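Local coordinates for protein glycosyl hydrolase, family 38 (PDB 5KBP) that probably hydrolyses alpha-mannosidic linkages in carbohydrates, as a bacterial alpha-mannosidase of glycosyl hydrolase family 38, at residues H16-W21 against Q349-S355; I98-S102 against Q314-E318; E101-R105 against T832-R836; V304-Q308 against E733-E737; W309-V313 against F372-N376. All coordinates share one frame. Residues are numbered along the deposited sequence.

Interaction 1. Residues H16-W21 against Q349-S355; sequences HWDREW and QNHPHDS
The loop 16-21 lies against a turn, 349-352, that leads into the short helix beginning at His-353; CA atoms pair Arg-19 with Pro-352 (7.2 Å), Glu-20 with Ser-355 (6.8 Å) and Trp-21 with Asp-354 (5.9 Å). Gln-349 lays CG over one face of the Arg-19 guanidinium, whose NE bridges to Asp-63, and Gln-349 O accepts from water 1 (2.5 Å), which accepts from Arg-19 NH1 (3.1 Å). Pro-352 is the N-cap, its O receiving Ser-355 N at 2.7 Å. His-353, chi1 p, meets His-16 rim to rim (centroids 5.7 Å) and puts NE2 2.9 Å from Asp-18 OD1. Asp-354, chi1 m, sets OD2 2.8 Å from Asp-18 OD1, a pair of acceptors, and over the Trp-21 ring, 3.4 Å from CG. Ser-355 OG donates to Glu-20 OE1 (2.8 Å), and water 2 links that OG to Glu-20 O. The cluster of His-16, Asp-18 and His-353 resembles the zinc site of family 38 mannosidases, though no metal is modelled; His-16 also bonds to Asp-234. Around it, Tyr-25 of helix 25-45 touches Arg-19 and Glu-20, Ile-59 of helix 59-65 meets Arg-19 and Gln-349, and Arg-371 of helix 362-393 pairs with Glu-20.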
# COMPACT_ATOMS: atom_id res chain seq x y z
N HIS A 16 11.79 -3.71 -22.47
CA HIS A 16 12.26 -3.84 -21.09
C HIS A 16 11.37 -3.00 -20.19
O HIS A 16 11.45 -1.77 -20.21
CB HIS A 16 13.72 -3.41 -20.99
CG HIS A 16 14.30 -3.58 -19.62
ND1 HIS A 16 14.62 -2.52 -18.80
CD2 HIS A 16 14.60 -4.70 -18.92
CE1 HIS A 16 15.10 -2.98 -17.66
NE2 HIS A 16 15.10 -4.30 -17.70
N TRP A 17 10.52 -3.65 -19.41
CA TRP A 17 9.45 -2.97 -18.68
C TRP A 17 9.76 -2.97 -17.19
O TRP A 17 9.44 -3.92 -16.47
CB TRP A 17 8.11 -3.62 -18.96
CG TRP A 17 7.00 -2.73 -18.55
CD1 TRP A 17 6.32 -2.75 -17.36
CD2 TRP A 17 6.45 -1.65 -19.30
NE1 TRP A 17 5.37 -1.76 -17.34
CE2 TRP A 17 5.43 -1.07 -18.52
CE3 TRP A 17 6.71 -1.12 -20.57
CZ2 TRP A 17 4.68 0.01 -18.97
CZ3 TRP A 17 5.96 -0.05 -21.01
CH2 TRP A 17 4.95 0.51 -20.21
N ASP A 18 10.38 -1.89 -16.72
CA ASP A 18 10.50 -1.66 -15.29
C ASP A 18 9.11 -1.44 -14.70
O ASP A 18 8.41 -0.49 -15.07
CB ASP A 18 11.40 -0.46 -15.02
CG ASP A 18 12.78 -0.63 -15.63
OD1 ASP A 18 13.61 -1.34 -15.03
OD2 ASP A 18 13.03 -0.04 -16.70
N ARG A 19 8.71 -2.33 -13.79
CA ARG A 19 7.34 -2.32 -13.29
C ARG A 19 7.00 -1.01 -12.59
O ARG A 19 5.88 -0.51 -12.70
CB ARG A 19 7.13 -3.51 -12.35
CG ARG A 19 5.67 -3.84 -12.05
CD ARG A 19 5.56 -5.24 -11.47
NE ARG A 19 4.17 -5.58 -11.15
CZ ARG A 19 3.61 -5.39 -9.96
NH1 ARG A 19 4.31 -4.84 -8.97
NH2 ARG A 19 2.35 -5.74 -9.75
N GLU A 20 7.97 -0.44 -11.87
CA GLU A 20 7.79 0.85 -11.22
C GLU A 20 9.15 1.52 -11.10
O GLU A 20 10.12 0.87 -10.69
CB GLU A 20 7.13 0.69 -9.85
CG GLU A 20 7.65 -0.49 -9.05
CD GLU A 20 6.81 -0.78 -7.82
OE1 GLU A 20 7.25 -1.58 -6.97
OE2 GLU A 20 5.71 -0.20 -7.71
N TRP A 21 9.22 2.80 -11.47
CA TRP A 21 10.49 3.51 -11.47
C TRP A 21 10.30 5.00 -11.21
O TRP A 21 10.04 5.41 -10.08
CB TRP A 21 11.22 3.29 -12.79
CG TRP A 21 12.66 3.73 -12.78
CD1 TRP A 21 13.40 4.07 -11.69
CD2 TRP A 21 13.52 3.88 -13.91
NE1 TRP A 21 14.67 4.43 -12.07
CE2 TRP A 21 14.77 4.31 -13.43
CE3 TRP A 21 13.36 3.68 -15.29
CZ2 TRP A 21 15.85 4.56 -14.28
CZ3 TRP A 21 14.43 3.93 -16.13
CH2 TRP A 21 15.66 4.36 -15.62
N GLN A 349 7.01 -8.98 -5.77
CA GLN A 349 6.64 -7.72 -6.39
C GLN A 349 7.44 -6.55 -5.85
O GLN A 349 7.44 -5.47 -6.46
CB GLN A 349 5.14 -7.46 -6.22
CG GLN A 349 4.26 -8.38 -7.05
CD GLN A 349 2.80 -8.32 -6.66
OE1 GLN A 349 2.33 -7.33 -6.09
NE2 GLN A 349 2.06 -9.38 -6.96
N ASN A 350 8.13 -6.72 -4.72
CA ASN A 350 9.09 -5.75 -4.22
C ASN A 350 10.51 -6.04 -4.70
O ASN A 350 11.43 -5.30 -4.34
CB ASN A 350 9.07 -5.71 -2.69
CG ASN A 350 7.90 -4.91 -2.15
OD1 ASN A 350 7.25 -4.17 -2.88
ND2 ASN A 350 7.63 -5.06 -0.86
N HIS A 351 10.70 -7.10 -5.48
CA HIS A 351 12.02 -7.52 -5.92
C HIS A 351 12.45 -7.10 -7.33
O HIS A 351 13.59 -7.40 -7.70
CB HIS A 351 12.13 -9.04 -5.80
CG HIS A 351 12.24 -9.53 -4.39
ND1 HIS A 351 12.22 -10.87 -4.06
CD2 HIS A 351 12.39 -8.85 -3.23
CE1 HIS A 351 12.35 -10.99 -2.75
NE2 HIS A 351 12.45 -9.79 -2.22
N PRO A 352 11.63 -6.43 -8.15
CA PRO A 352 12.20 -5.82 -9.36
C PRO A 352 13.31 -4.86 -9.00
O PRO A 352 13.25 -4.17 -7.97
CB PRO A 352 11.00 -5.10 -9.99
CG PRO A 352 9.85 -5.93 -9.60
CD PRO A 352 10.15 -6.39 -8.20
N HIS A 353 14.35 -4.82 -9.84
CA HIS A 353 15.60 -4.17 -9.45
C HIS A 353 15.37 -2.71 -9.08
O HIS A 353 15.93 -2.22 -8.08
CB HIS A 353 16.65 -4.30 -10.55
CG HIS A 353 16.23 -3.73 -11.87
ND1 HIS A 353 15.38 -4.39 -12.73
CD2 HIS A 353 16.56 -2.57 -12.49
CE1 HIS A 353 15.19 -3.65 -13.81
NE2 HIS A 353 15.90 -2.54 -13.69
N ASP A 354 14.54 -1.99 -9.83
CA ASP A 354 14.25 -0.60 -9.48
C ASP A 354 13.49 -0.48 -8.16
O ASP A 354 13.57 0.57 -7.52
CB ASP A 354 13.47 0.08 -10.60
CG ASP A 354 14.33 0.33 -11.83
OD1 ASP A 354 15.57 0.32 -11.70
OD2 ASP A 354 13.76 0.55 -12.92
N SER A 355 12.78 -1.53 -7.74
CA SER A 355 12.07 -1.49 -6.47
C SER A 355 13.02 -1.70 -5.29
O SER A 355 13.17 -0.82 -4.44
CB SER A 355 10.96 -2.54 -6.46
OG SER A 355 9.97 -2.25 -7.43
O HOH W 1 7.20 -4.00 -8.43
O HOH W 2 10.63 -1.87 -10.29

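Interaction 2. Residues I98-S102 against Q314-E318; sequences ISSES and QRQLE
Residues 98-102 run from an extended approach into the first turn of helix 100-117, facing one side of the helical segment 314-318; CA atoms lie nearest at Ser-99 with Gln-314 (7.1 Å) and Glu-101 with Glu-318 (7.4 Å). Ile-98 is extended (phi/psi -119/159), its CA 3.7 Å from Gln-314 OE1. Ser-99 does most of the polar work. Its N donates to Gln-314 OE1 (2.9 Å, 167°); its OG, placed by a p rotamer, donates to Glu-318 OE2 at a short 2.5 Å and accepts from Ser-102 N at 3.1 Å; its CB lies at the edge of the Arg-315 guanidinium, 3.8 Å from NH1. The backbone turns helical at Ser-100. Glu-101 rests its CB 3.5 Å from Glu-318 CD, while its carboxylate leads away to a salt bridge with Arg-846; water 3 joins Glu-101 N (3.2 Å) to Glu-318 OE1 (2.7 Å). Ser-102, chi1 m, sends OG to Gln-314 OE1 (2.9 Å), so that one amide oxygen takes two bonds. Glu-318 is also held within its own helix by a salt bridge, Arg-315 NH2 to Glu-318 OE1 at 2.7 Å. His-351 and Trp-344 border the contact. The arrangement is a serine N-cap at the head of helix 100-117, with side chains of another helix serving both the cap hydroxyl and the cap amide.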
# COMPACT_ATOMS: atom_id res chain seq x y z
N ILE A 98 18.42 -9.59 -3.02
CA ILE A 98 17.38 -10.49 -2.54
C ILE A 98 18.04 -11.79 -2.09
O ILE A 98 19.15 -12.12 -2.49
CB ILE A 98 16.29 -10.77 -3.59
CG1 ILE A 98 16.83 -11.64 -4.73
CG2 ILE A 98 15.74 -9.46 -4.14
CD1 ILE A 98 15.76 -12.06 -5.71
N SER A 99 17.33 -12.52 -1.23
CA SER A 99 17.89 -13.71 -0.61
C SER A 99 18.16 -14.79 -1.64
O SER A 99 17.68 -14.74 -2.78
CB SER A 99 16.96 -14.24 0.48
OG SER A 99 15.73 -14.70 -0.07
N SER A 100 18.94 -15.79 -1.23
CA SER A 100 19.26 -16.91 -2.10
C SER A 100 18.00 -17.65 -2.52
O SER A 100 17.82 -17.97 -3.70
CB SER A 100 20.23 -17.86 -1.39
OG SER A 100 21.45 -17.22 -1.09
N GLU A 101 17.11 -17.92 -1.57
CA GLU A 101 15.86 -18.62 -1.89
C GLU A 101 14.96 -17.76 -2.76
O GLU A 101 14.28 -18.28 -3.66
CB GLU A 101 15.14 -19.03 -0.61
CG GLU A 101 15.74 -20.25 0.06
CD GLU A 101 15.61 -21.50 -0.79
OE1 GLU A 101 14.57 -21.66 -1.46
OE2 GLU A 101 16.55 -22.32 -0.79
N SER A 102 14.92 -16.45 -2.52
CA SER A 102 14.07 -15.57 -3.33
C SER A 102 14.45 -15.63 -4.80
O SER A 102 13.58 -15.54 -5.68
CB SER A 102 14.16 -14.13 -2.81
OG SER A 102 13.59 -14.02 -1.53
N GLN A 314 11.67 -12.17 4.29
CA GLN A 314 12.27 -13.37 3.71
C GLN A 314 12.53 -14.42 4.77
O GLN A 314 12.22 -15.61 4.58
CB GLN A 314 13.55 -13.00 2.97
CG GLN A 314 13.31 -12.33 1.62
CD GLN A 314 14.59 -11.76 1.03
OE1 GLN A 314 14.74 -11.70 -0.19
NE2 GLN A 314 15.51 -11.34 1.89
N ARG A 315 13.11 -14.02 5.91
CA ARG A 315 13.30 -14.96 7.01
C ARG A 315 11.97 -15.48 7.53
O ARG A 315 11.87 -16.65 7.92
CB ARG A 315 14.09 -14.29 8.14
CG ARG A 315 15.47 -13.81 7.73
CD ARG A 315 16.38 -14.97 7.36
NE ARG A 315 17.32 -14.61 6.31
CZ ARG A 315 17.08 -14.80 5.01
NH1 ARG A 315 18.00 -14.45 4.11
NH2 ARG A 315 15.94 -15.35 4.61
N GLN A 316 10.94 -14.63 7.54
CA GLN A 316 9.63 -15.05 8.02
C GLN A 316 9.04 -16.16 7.16
O GLN A 316 8.34 -17.04 7.67
CB GLN A 316 8.69 -13.84 8.06
CG GLN A 316 7.27 -14.16 8.52
CD GLN A 316 7.22 -14.56 9.98
OE1 GLN A 316 7.91 -13.98 10.82
NE2 GLN A 316 6.39 -15.55 10.29
N LEU A 317 9.31 -16.14 5.86
CA LEU A 317 8.78 -17.15 4.95
C LEU A 317 9.70 -18.36 4.83
O LEU A 317 9.26 -19.50 4.99
CB LEU A 317 8.54 -16.54 3.57
CG LEU A 317 7.43 -15.49 3.45
CD1 LEU A 317 7.37 -14.90 2.05
CD2 LEU A 317 6.09 -16.09 3.84
N GLU A 318 10.99 -18.13 4.56
CA GLU A 318 11.90 -19.24 4.28
C GLU A 318 12.23 -20.03 5.55
O GLU A 318 12.30 -21.26 5.51
CB GLU A 318 13.19 -18.71 3.65
CG GLU A 318 12.98 -17.82 2.44
CD GLU A 318 14.21 -16.99 2.12
OE1 GLU A 318 15.25 -17.21 2.76
OE2 GLU A 318 14.12 -16.12 1.23
O HOH W 3 17.67 -17.51 1.52

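Interaction 3. Residues E101-R105 against T832-R836; sequences ESNVR and TAVKR
A classic beta bulge, with Thr-832 and Ala-833 set opposite the single residue Arg-846 of strand 843-849, marks 829-836, an edge strand within this chain of a five-stranded antiparallel sheet; helical residues 101-105 pass this strand with axes 9.9 Å apart at closest and N-to-C directions 54° apart. The nearest CA pair is Glu-101 with Thr-832, 6.8 Å. Hydrogen bonding across the contact comes from Thr-832, chi1 p, whose OG1 donates to Glu-101 OE2 at 2.8 Å. Ionic ties lie within the helix and beyond: Glu-101 OE1 receives Arg-105 NE (3.0 Å) and NH1 (3.2 Å), one helical turn on, and also pairs with Arg-846; Arg-105 NH2 reaches Glu-322 of helix 304-332, and Lys-835 NZ goes to Glu-874. Van der Waals contact completes the join. Ala-833 CB sits 3.4 Å from Glu-101 OE2 and at the edge of the Arg-105 guanidinium, while the Lys-835 chain crosses one face of that group, its CD 3.5 Å from Arg-105 NH1.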
# COMPACT_ATOMS: atom_id res chain seq x y z
N GLU A 101 17.11 -17.92 -1.57
CA GLU A 101 15.86 -18.62 -1.89
C GLU A 101 14.96 -17.76 -2.76
O GLU A 101 14.28 -18.28 -3.66
CB GLU A 101 15.14 -19.03 -0.61
CG GLU A 101 15.74 -20.25 0.06
CD GLU A 101 15.61 -21.50 -0.79
OE1 GLU A 101 14.57 -21.66 -1.46
OE2 GLU A 101 16.55 -22.32 -0.79
N SER A 102 14.92 -16.45 -2.52
CA SER A 102 14.07 -15.57 -3.33
C SER A 102 14.45 -15.63 -4.80
O SER A 102 13.58 -15.54 -5.68
CB SER A 102 14.16 -14.13 -2.81
OG SER A 102 13.59 -14.02 -1.53
N ASN A 103 15.74 -15.79 -5.10
CA ASN A 103 16.16 -16.00 -6.48
C ASN A 103 15.61 -17.30 -7.03
O ASN A 103 15.22 -17.37 -8.21
CB ASN A 103 17.68 -15.97 -6.58
CG ASN A 103 18.25 -14.57 -6.45
OD1 ASN A 103 18.13 -13.76 -7.36
ND2 ASN A 103 18.89 -14.29 -5.32
N VAL A 104 15.56 -18.34 -6.21
CA VAL A 104 15.04 -19.63 -6.65
C VAL A 104 13.52 -19.59 -6.78
O VAL A 104 12.95 -20.11 -7.74
CB VAL A 104 15.50 -20.75 -5.69
CG1 VAL A 104 14.65 -22.00 -5.87
CG2 VAL A 104 16.97 -21.07 -5.93
N ARG A 105 12.84 -18.95 -5.82
CA ARG A 105 11.39 -18.83 -5.91
C ARG A 105 10.97 -18.04 -7.14
O ARG A 105 9.89 -18.28 -7.69
CB ARG A 105 10.82 -18.18 -4.65
CG ARG A 105 11.27 -18.81 -3.34
CD ARG A 105 11.12 -20.33 -3.37
NE ARG A 105 11.73 -20.95 -2.20
CZ ARG A 105 11.10 -21.17 -1.05
NH1 ARG A 105 11.73 -21.74 -0.04
NH2 ARG A 105 9.82 -20.82 -0.92
N THR A 832 18.99 -23.51 3.75
CA THR A 832 18.19 -22.37 3.33
C THR A 832 16.70 -22.64 3.16
O THR A 832 15.92 -21.68 3.16
CB THR A 832 18.72 -21.81 2.00
OG1 THR A 832 18.66 -22.83 0.99
CG2 THR A 832 20.16 -21.35 2.15
N ALA A 833 16.28 -23.90 3.02
CA ALA A 833 14.87 -24.16 2.73
C ALA A 833 14.43 -25.49 3.33
O ALA A 833 15.14 -26.49 3.23
CB ALA A 833 14.61 -24.17 1.22
N VAL A 834 13.26 -25.46 3.96
CA VAL A 834 12.51 -26.66 4.33
C VAL A 834 11.04 -26.35 4.05
O VAL A 834 10.44 -25.52 4.74
CB VAL A 834 12.70 -27.07 5.80
CG1 VAL A 834 11.65 -28.09 6.21
CG2 VAL A 834 14.09 -27.63 6.02
N LYS A 835 10.48 -26.99 3.03
CA LYS A 835 9.10 -26.75 2.64
C LYS A 835 8.58 -28.00 1.95
O LYS A 835 9.20 -29.07 2.04
CB LYS A 835 9.00 -25.49 1.76
CG LYS A 835 9.61 -25.63 0.38
CD LYS A 835 9.48 -24.34 -0.42
CE LYS A 835 9.86 -24.55 -1.87
NZ LYS A 835 8.89 -25.46 -2.56
N ARG A 836 7.45 -27.89 1.25
CA ARG A 836 6.84 -29.03 0.59
C ARG A 836 6.42 -28.66 -0.83
O ARG A 836 6.10 -27.50 -1.12
CB ARG A 836 5.65 -29.56 1.39
CG ARG A 836 6.05 -30.16 2.73
CD ARG A 836 4.89 -30.82 3.45
NE ARG A 836 5.35 -31.47 4.67
CZ ARG A 836 5.74 -32.74 4.74
NH1 ARG A 836 5.72 -33.51 3.66
NH2 ARG A 836 6.15 -33.24 5.90

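Interaction 4. Residues V304-Q308 against E733-E737; sequences VYLKQ and EGLNE
The aliphatic part of Lys-307 lies along the loop 733-736, with CB 3.4 Å from Gly-734 O and CG 3.2 Å from Asn-736 OD1. Its chi1 m, chi2 p and two trans angles then carry NZ away from the loop to the carbonyl oxygens of Thr-299, Ala-302 and Ile-356. Residues 304-308 form one helical turn, Gln-308 N bonding to Val-304 O at 2.9 Å; the opposing residues form an irregular loop between strands 727-732 and 737-740. The backbones come nearest at Gln-308 and Gly-734, with CA atoms 4.3 Å apart. Gly-734 has phi/psi of 83/8, where a CB would press on the preceding carbonyl oxygen and would also stand just 2.8 Å from Gln-308 CA, so glycine is demanded twice. Gln-308 CG lies 4.0 Å from Glu-733 O. Val-304 CG2 meets Leu-735 CD2 at 4.1 Å and Gly-734 O at 3.8 Å, and Gln-308 NE2 is 4.1 Å from the same CD2. Asn-736 ND2 bonds to Gln-715 O, and Leu-735 packs on Phe-776 of strand 772-783. The loop that passes from one large antiparallel sheet to the other is seated against the N-terminal part of helix 304-332. With methylenes and methyls set against backbone oxygens and the amide oxygen of Asn-736, and one apolar pair, the contact relies on close fit around a glycine, while Lys-307 NZ and Asn-736 ND2 bond to other partners.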
# COMPACT_ATOMS: atom_id res chain seq x y z
N VAL A 304 17.55 2.09 3.45
CA VAL A 304 17.91 0.87 4.17
C VAL A 304 16.69 0.19 4.77
O VAL A 304 16.69 -1.03 4.97
CB VAL A 304 18.97 1.19 5.24
CG1 VAL A 304 18.40 2.16 6.28
CG2 VAL A 304 19.49 -0.08 5.90
N TYR A 305 15.63 0.95 5.05
CA TYR A 305 14.42 0.35 5.62
C TYR A 305 13.79 -0.66 4.67
O TYR A 305 13.17 -1.62 5.13
CB TYR A 305 13.42 1.44 6.00
CG TYR A 305 12.97 2.31 4.84
CD1 TYR A 305 13.66 3.47 4.50
CD2 TYR A 305 11.84 1.98 4.10
CE1 TYR A 305 13.24 4.27 3.45
CE2 TYR A 305 11.42 2.77 3.05
CZ TYR A 305 12.12 3.91 2.73
OH TYR A 305 11.71 4.71 1.68
N LEU A 306 13.94 -0.45 3.36
CA LEU A 306 13.48 -1.45 2.40
C LEU A 306 14.27 -2.75 2.56
O LEU A 306 13.69 -3.84 2.57
CB LEU A 306 13.62 -0.92 0.98
CG LEU A 306 12.78 0.29 0.57
CD1 LEU A 306 13.18 0.76 -0.82
CD2 LEU A 306 11.30 -0.05 0.61
N LYS A 307 15.59 -2.64 2.69
CA LYS A 307 16.42 -3.83 2.83
C LYS A 307 16.16 -4.53 4.16
O LYS A 307 16.20 -5.76 4.24
CB LYS A 307 17.90 -3.46 2.71
CG LYS A 307 18.42 -3.33 1.28
CD LYS A 307 17.94 -2.05 0.62
CE LYS A 307 18.64 -1.85 -0.72
NZ LYS A 307 18.15 -0.64 -1.42
N GLN A 308 15.89 -3.76 5.22
CA GLN A 308 15.58 -4.36 6.51
C GLN A 308 14.26 -5.13 6.46
O GLN A 308 14.17 -6.25 6.97
CB GLN A 308 15.54 -3.28 7.59
CG GLN A 308 16.90 -2.68 7.91
CD GLN A 308 16.83 -1.62 8.99
OE1 GLN A 308 15.89 -0.83 9.05
NE2 GLN A 308 17.84 -1.59 9.85
N GLU A 733 21.71 -7.62 9.56
CA GLU A 733 20.33 -7.87 9.12
C GLU A 733 19.90 -6.69 8.26
O GLU A 733 19.46 -5.66 8.78
CB GLU A 733 19.39 -8.06 10.31
CG GLU A 733 19.73 -9.24 11.21
CD GLU A 733 18.71 -9.43 12.30
OE1 GLU A 733 17.62 -8.83 12.21
OE2 GLU A 733 18.99 -10.19 13.26
N GLY A 734 20.01 -6.84 6.94
CA GLY A 734 19.57 -5.80 6.03
C GLY A 734 20.56 -4.68 5.80
O GLY A 734 20.21 -3.69 5.16
N LEU A 735 21.79 -4.81 6.30
CA LEU A 735 22.84 -3.82 6.07
C LEU A 735 23.74 -4.37 4.97
O LEU A 735 24.80 -4.94 5.22
CB LEU A 735 23.61 -3.53 7.36
CG LEU A 735 22.77 -3.44 8.64
CD1 LEU A 735 23.66 -3.14 9.84
CD2 LEU A 735 21.66 -2.41 8.51
N ASN A 736 23.30 -4.19 3.73
CA ASN A 736 23.82 -4.94 2.59
C ASN A 736 24.97 -4.25 1.86
O ASN A 736 25.50 -4.82 0.90
CB ASN A 736 22.69 -5.24 1.60
CG ASN A 736 21.56 -6.03 2.24
OD1 ASN A 736 20.41 -5.60 2.25
ND2 ASN A 736 21.89 -7.20 2.77
N GLU A 737 25.37 -3.05 2.28
CA GLU A 737 26.53 -2.37 1.70
C GLU A 737 27.68 -2.39 2.69
O GLU A 737 27.51 -2.04 3.86
CB GLU A 737 26.20 -0.93 1.31
CG GLU A 737 27.31 -0.26 0.50
CD GLU A 737 27.11 1.23 0.35
OE1 GLU A 737 27.68 1.99 1.17
OE2 GLU A 737 26.39 1.65 -0.57

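Interaction 5. Residues W309-V313 against F372-N376; sequences WNTKV and FENAN. With SO4 (sulfate ion), chain F.
Two long helices of the helical bundle in the family 38 middle domain, 304-332 and 362-393, run almost parallel here: the segment axes are 10.0 Å apart, their directions 14° apart. CA atoms approach at Trp-309 with Phe-372 (6.7 Å) and at Val-313 with Asn-376 (5.2 Å), one turn further. Phe-372, chi1 m, pushes its ring between the helices so that Trp-309 CB lies over one face, a CH-pi contact 4.0 Å from the centroid, and Asn-310 CA lies 3.5 Å from CE1. Trp-309 fills the hollow on the other helix, with CE3 3.7 Å from Phe-372 CB, CH2 3.3 Å from Glu-373 OE1, and Asn-376 CB at the ring edge. Val-313, chi1 t, drops among Phe-372, Ala-375 and Asn-376: CG2 to Phe-372 O 3.7 Å, CG1 to Ala-375 CB 3.9 Å. Leu-347 of helix 337-348 packs on Asn-310, Val-313 and Phe-372. Beside the contact a sulfate, probably from the crystallisation liquor, accepts from Lys-312 NZ at O4 (3.1 Å) and weakly from Asn-376 ND2 at O1 (3.2 Å).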
# COMPACT_ATOMS: atom_id res chain seq x y z
N TRP A 309 13.23 -4.53 5.86
CA TRP A 309 11.96 -5.22 5.73
C TRP A 309 12.08 -6.45 4.83
O TRP A 309 11.46 -7.49 5.10
CB TRP A 309 10.89 -4.26 5.18
CG TRP A 309 10.13 -3.56 6.26
CD1 TRP A 309 10.46 -2.37 6.84
CD2 TRP A 309 8.92 -4.00 6.88
NE1 TRP A 309 9.52 -2.04 7.79
CE2 TRP A 309 8.57 -3.02 7.84
CE3 TRP A 309 8.10 -5.12 6.72
CZ2 TRP A 309 7.43 -3.14 8.63
CZ3 TRP A 309 6.98 -5.23 7.51
CH2 TRP A 309 6.65 -4.25 8.45
N ASN A 310 12.87 -6.35 3.76
CA ASN A 310 13.04 -7.49 2.87
C ASN A 310 13.70 -8.65 3.60
O ASN A 310 13.27 -9.81 3.47
CB ASN A 310 13.86 -7.08 1.65
CG ASN A 310 13.83 -8.13 0.56
OD1 ASN A 310 12.85 -8.87 0.42
ND2 ASN A 310 14.90 -8.20 -0.23
N THR A 311 14.75 -8.37 4.38
CA THR A 311 15.38 -9.41 5.19
C THR A 311 14.38 -10.02 6.16
O THR A 311 14.34 -11.24 6.34
CB THR A 311 16.58 -8.83 5.94
OG1 THR A 311 17.60 -8.45 5.01
CG2 THR A 311 17.15 -9.86 6.91
N LYS A 312 13.55 -9.18 6.79
CA LYS A 312 12.60 -9.68 7.79
C LYS A 312 11.55 -10.58 7.16
O LYS A 312 11.26 -11.67 7.67
CB LYS A 312 11.95 -8.50 8.52
CG LYS A 312 10.85 -8.91 9.48
CD LYS A 312 10.38 -7.74 10.33
CE LYS A 312 9.83 -6.61 9.46
NZ LYS A 312 9.35 -5.47 10.29
N VAL A 313 10.96 -10.14 6.05
CA VAL A 313 9.89 -10.92 5.41
C VAL A 313 10.45 -12.21 4.83
O VAL A 313 9.79 -13.26 4.87
CB VAL A 313 9.19 -10.07 4.34
CG1 VAL A 313 8.12 -10.89 3.62
CG2 VAL A 313 8.57 -8.83 4.97
N PHE A 372 5.27 -5.18 1.66
CA PHE A 372 6.04 -5.81 2.74
C PHE A 372 5.14 -6.14 3.92
O PHE A 372 5.21 -7.24 4.48
CB PHE A 372 7.18 -4.89 3.17
CG PHE A 372 8.43 -5.04 2.34
CD1 PHE A 372 8.93 -6.30 2.05
CD2 PHE A 372 9.09 -3.93 1.85
CE1 PHE A 372 10.07 -6.44 1.29
CE2 PHE A 372 10.24 -4.07 1.09
CZ PHE A 372 10.73 -5.33 0.81
N GLU A 373 4.28 -5.19 4.32
CA GLU A 373 3.37 -5.43 5.43
C GLU A 373 2.44 -6.60 5.13
O GLU A 373 2.22 -7.46 5.99
CB GLU A 373 2.55 -4.17 5.73
CG GLU A 373 3.36 -2.99 6.23
CD GLU A 373 3.48 -2.95 7.74
OE1 GLU A 373 4.17 -2.06 8.26
OE2 GLU A 373 2.87 -3.82 8.40
N ASN A 374 1.90 -6.66 3.92
CA ASN A 374 0.94 -7.70 3.57
C ASN A 374 1.61 -9.07 3.51
O ASN A 374 1.08 -10.05 4.05
CB ASN A 374 0.25 -7.36 2.25
CG ASN A 374 -0.71 -6.20 2.37
OD1 ASN A 374 -1.23 -5.92 3.45
ND2 ASN A 374 -0.96 -5.52 1.25
N ALA A 375 2.76 -9.15 2.84
CA ALA A 375 3.48 -10.42 2.78
C ALA A 375 3.91 -10.87 4.17
O ALA A 375 3.83 -12.06 4.50
CB ALA A 375 4.70 -10.29 1.87
N ASN A 376 4.35 -9.93 5.01
CA ASN A 376 4.80 -10.28 6.36
C ASN A 376 3.65 -10.80 7.21
O ASN A 376 3.82 -11.75 7.98
CB ASN A 376 5.46 -9.07 7.02
CG ASN A 376 6.09 -9.41 8.36
OD1 ASN A 376 6.98 -10.26 8.44
ND2 ASN A 376 5.65 -8.73 9.41
S SO4 F . 7.07 -7.89 12.87
O1 SO4 F . 5.66 -7.95 12.51
O2 SO4 F . 7.23 -8.23 14.28
O3 SO4 F . 7.82 -8.84 12.06
O4 SO4 F . 7.57 -6.54 12.63

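How the interactions relate
Helix 304-332 carries three of the contacts, meeting in sequence order the 733-737 loop (interaction 4), helix 362-393 (interaction 5) and the start of helix 100-117 (interaction 2). Centres of 4 and 5 are about 12 Å apart, those of 2 and 5 about 10 Å. Interactions 2 and 3 share Glu-101 and Ser-102, with centres about 7 Å apart, so the head of one N-terminal-domain helix meets both the middle domain and the C-terminal sandwich. Interaction 1, its centre about 17 to 21 Å from those of the others, is linked to interaction 5 by His-351 NE2 and Asn-310 OD1, 2.8 Å apart. The middle domain thus knits chain-distant domains around its helices.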